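Local coordinates for DUF4442 domain-containing protein (Pseudomonas aeruginosa, PDB 1YOC) that is of unknown function but belongs to the hotdog-fold superfamily and resembles PaaI-type thioesterases, so it may act on acyl thioesters, at residues 4-7 with 8-12. Residues are numbered along the deposited sequence; the frame is centred on the assembly and turned at random.
Sequences SQMM and QMYQQ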
ATOM      1  N   SER B   4     -12.752 -14.001   6.452  1.00 15.50           N
ATOM      2  CA  SER B   4     -14.041 -13.330   6.355  1.00 15.76           C
ATOM      3  C   SER B   4     -14.947 -13.645   7.534  1.00 17.59           C
ATOM      4  O   SER B   4     -15.666 -12.777   7.990  1.00 17.61           O
ATOM      5  CB  SER B   4     -14.751 -13.659   5.029  1.00 15.41           C
ATOM      6  OG  SER B   4     -15.035 -15.049   4.878  1.00 15.60           O
ATOM      7  N   GLN B   5     -14.893 -14.876   8.040  1.00 18.51           N
ATOM      8  CA  GLN B   5     -15.708 -15.235   9.200  1.00 19.55           C
ATOM      9  C   GLN B   5     -15.311 -14.351  10.397  1.00 18.81           C
ATOM     10  O   GLN B   5     -16.179 -13.883  11.137  1.00 18.25           O
ATOM     11  CB  GLN B   5     -15.542 -16.740   9.523  1.00 23.12           C
ATOM     12  CG  GLN B   5     -16.164 -17.653   8.459  1.00 29.04           C
ATOM     13  CD  GLN B   5     -15.702 -19.116   8.542  1.00 33.63           C
ATOM     14  OE1 GLN B   5     -15.883 -19.903   7.592  1.00 36.77           O
ATOM     15  NE2 GLN B   5     -15.102 -19.486   9.672  1.00 36.79           N
ATOM     16  N   MET B   6     -14.011 -14.099  10.576  1.00 18.56           N
ATOM     17  CA  MET B   6     -13.561 -13.237  11.676  1.00 17.66           C
ATOM     18  C   MET B   6     -14.108 -11.826  11.464  1.00 17.25           C
ATOM     19  O   MET B   6     -14.714 -11.224  12.354  1.00 15.43           O
ATOM     20  CB  MET B   6     -12.029 -13.178  11.722  1.00 19.95           C
ATOM     21  CG  MET B   6     -11.367 -14.463  12.276  1.00 21.44           C
ATOM     22  SD  MET B   6     -11.758 -14.630  14.035  1.00 19.18           S
ATOM     23  CE  MET B   6     -10.535 -13.516  14.708  1.00 20.89           C
ATOM     24  N   MET B   7     -13.889 -11.289  10.265  1.00 16.27           N
ATOM     25  CA  MET B   7     -14.364  -9.935  10.010  1.00 17.15           C
ATOM     26  C   MET B   7     -15.863  -9.814  10.283  1.00 18.22           C
ATOM     27  O   MET B   7     -16.314  -8.865  10.928  1.00 19.50           O
ATOM     28  CB  MET B   7     -14.087  -9.506   8.562  1.00 16.92           C
ATOM     29  CG  MET B   7     -12.607  -9.470   8.162  1.00 16.16           C
ATOM     30  SD  MET B   7     -11.552  -8.451   9.229  1.00 17.11           S
ATOM     31  CE  MET B   7      -9.869  -8.963   8.520  1.00 19.50           C
ATOM     32  N   GLN B   8     -16.628 -10.775   9.800  1.00 18.04           N
ATOM     33  CA  GLN B   8     -18.069 -10.694   9.970  1.00 21.31           C
ATOM     34  C   GLN B   8     -18.477 -10.818  11.415  1.00 22.01           C
ATOM     35  O   GLN B   8     -19.263 -10.008  11.922  1.00 21.16           O
ATOM     36  CB  GLN B   8     -18.755 -11.766   9.123  1.00 24.22           C
ATOM     37  CG  GLN B   8     -18.547 -11.531   7.630  1.00 30.50           C
ATOM     38  CD  GLN B   8     -19.080 -12.649   6.735  1.00 34.29           C
ATOM     39  OE1 GLN B   8     -18.726 -13.836   6.886  1.00 35.77           O
ATOM     40  NE2 GLN B   8     -19.924 -12.270   5.781  1.00 35.28           N
ATOM     41  N   MET B   9     -17.943 -11.834  12.075  1.00 21.98           N
ATOM     42  CA  MET B   9     -18.263 -12.057  13.485  1.00 23.64           C
ATOM     43  C   MET B   9     -18.063 -10.785  14.314  1.00 22.95           C
ATOM     44  O   MET B   9     -18.927 -10.391  15.109  1.00 22.63           O
ATOM     45  CB  MET B   9     -17.398 -13.209  14.028  1.00 25.43           C
ATOM     46  CG  MET B   9     -17.563 -13.488  15.500  1.00 31.08           C
ATOM     47  SD  MET B   9     -16.339 -14.693  16.201  1.00 37.32           S
ATOM     48  CE  MET B   9     -16.352 -14.067  17.946  1.00 35.97           C
ATOM     49  N   TYR B  10     -16.945 -10.105  14.119  1.00 19.33           N
ATOM     50  CA  TYR B  10     -16.700  -8.928  14.916  1.00 19.95           C
ATOM     51  C   TYR B  10     -17.362  -7.648  14.402  1.00 21.38           C
ATOM     52  O   TYR B  10     -17.598  -6.737  15.172  1.00 19.56           O
ATOM     53  CB  TYR B  10     -15.199  -8.726  15.097  1.00 19.46           C
ATOM     54  CG  TYR B  10     -14.589  -9.730  16.067  1.00 19.08           C
ATOM     55  CD1 TYR B  10     -14.210 -11.005  15.648  1.00 19.36           C
ATOM     56  CD2 TYR B  10     -14.454  -9.406  17.424  1.00 20.08           C
ATOM     57  CE1 TYR B  10     -13.708 -11.961  16.581  1.00 20.48           C
ATOM     58  CE2 TYR B  10     -13.954 -10.344  18.349  1.00 20.63           C
ATOM     59  CZ  TYR B  10     -13.591 -11.615  17.916  1.00 19.08           C
ATOM     60  OH  TYR B  10     -13.163 -12.553  18.849  1.00 18.70           O
ATOM     61  N   GLN B  11     -17.654  -7.571  13.107  1.00 23.59           N
ATOM     62  CA  GLN B  11     -18.319  -6.360  12.602  1.00 25.93           C
ATOM     63  C   GLN B  11     -19.683  -6.327  13.318  1.00 26.19           C
ATOM     64  O   GLN B  11     -20.168  -5.276  13.779  1.00 25.16           O
ATOM     65  CB  GLN B  11     -18.506  -6.444  11.090  1.00 27.73           C
ATOM     66  CG  GLN B  11     -19.363  -5.319  10.532  1.00 32.87           C
ATOM     67  CD  GLN B  11     -20.229  -5.811   9.379  1.00 37.25           C
ATOM     68  OE1 GLN B  11     -20.007  -6.913   8.840  1.00 39.10           O
ATOM     69  NE2 GLN B  11     -21.199  -4.995   8.973  1.00 37.63           N
ATOM     70  N   GLN B  12     -20.267  -7.508  13.445  1.00 27.13           N
ATOM     71  CA  GLN B  12     -21.547  -7.647  14.110  1.00 30.21           C
ATOM     72  C   GLN B  12     -21.518  -7.304  15.594  1.00 29.97           C
ATOM     73  O   GLN B  12     -22.537  -6.899  16.136  1.00 32.03           O
ATOM     74  CB  GLN B  12     -22.093  -9.071  13.932  1.00 33.18           C
ATOM     75  CG  GLN B  12     -22.399  -9.479  12.488  1.00 37.41           C
ATOM     76  CD  GLN B  12     -23.575  -8.709  11.863  1.00 41.35           C
ATOM     77  OE1 GLN B  12     -23.404  -7.623  11.280  1.00 41.86           O
ATOM     78  NE2 GLN B  12     -24.785  -9.275  11.991  1.00 43.29           N
TER
HETATM   79  O   HOH W   1     -17.521 -15.518   5.455  1.00 32.73           O
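One turn of the N-terminal helix 2-13 brings Met6 beside Tyr10 in a Met-aromatic contact made at the edge of the ring. The sulfur SD of Met6 is 5.5 Å from the centroid of the Tyr10 ring and 75° off its normal, and the methyl CE of Met6 reaches Tyr10 CE1 at 4.0 Å. Both side chains point the same way from the helix; bends at chi2 (-68°) and chi3 of Met6 fold its thioether back toward the ring. Met6 O also lies at that ring's edge, in its plane, while accepting Tyr10 N at 3.1 Å, one of four consecutive i to i+4 bonds. The last of them, from Gln11 N to Met7 O, is the least straight, at 145°. Helix 2-13 precedes the strands of the hotdog fold and packs on helix 15-25, helix 63-81 and strand 35-40; the buried Met7 touches all three, meeting Phe18, Leu72 and Phe36 among others. Another i to i+4 pair is joined through water, which lies 2.6 Å from Ser4 OG and donates to Gln8 OE1 at 2.5 Å. Gln8 runs extended beyond CG, its CG 3.2 Å from Ser4 O. With its NE2 given to Leu39 O, the Gln8 amide is held at both ends, while Ser4 OG also bonds Ala1 N.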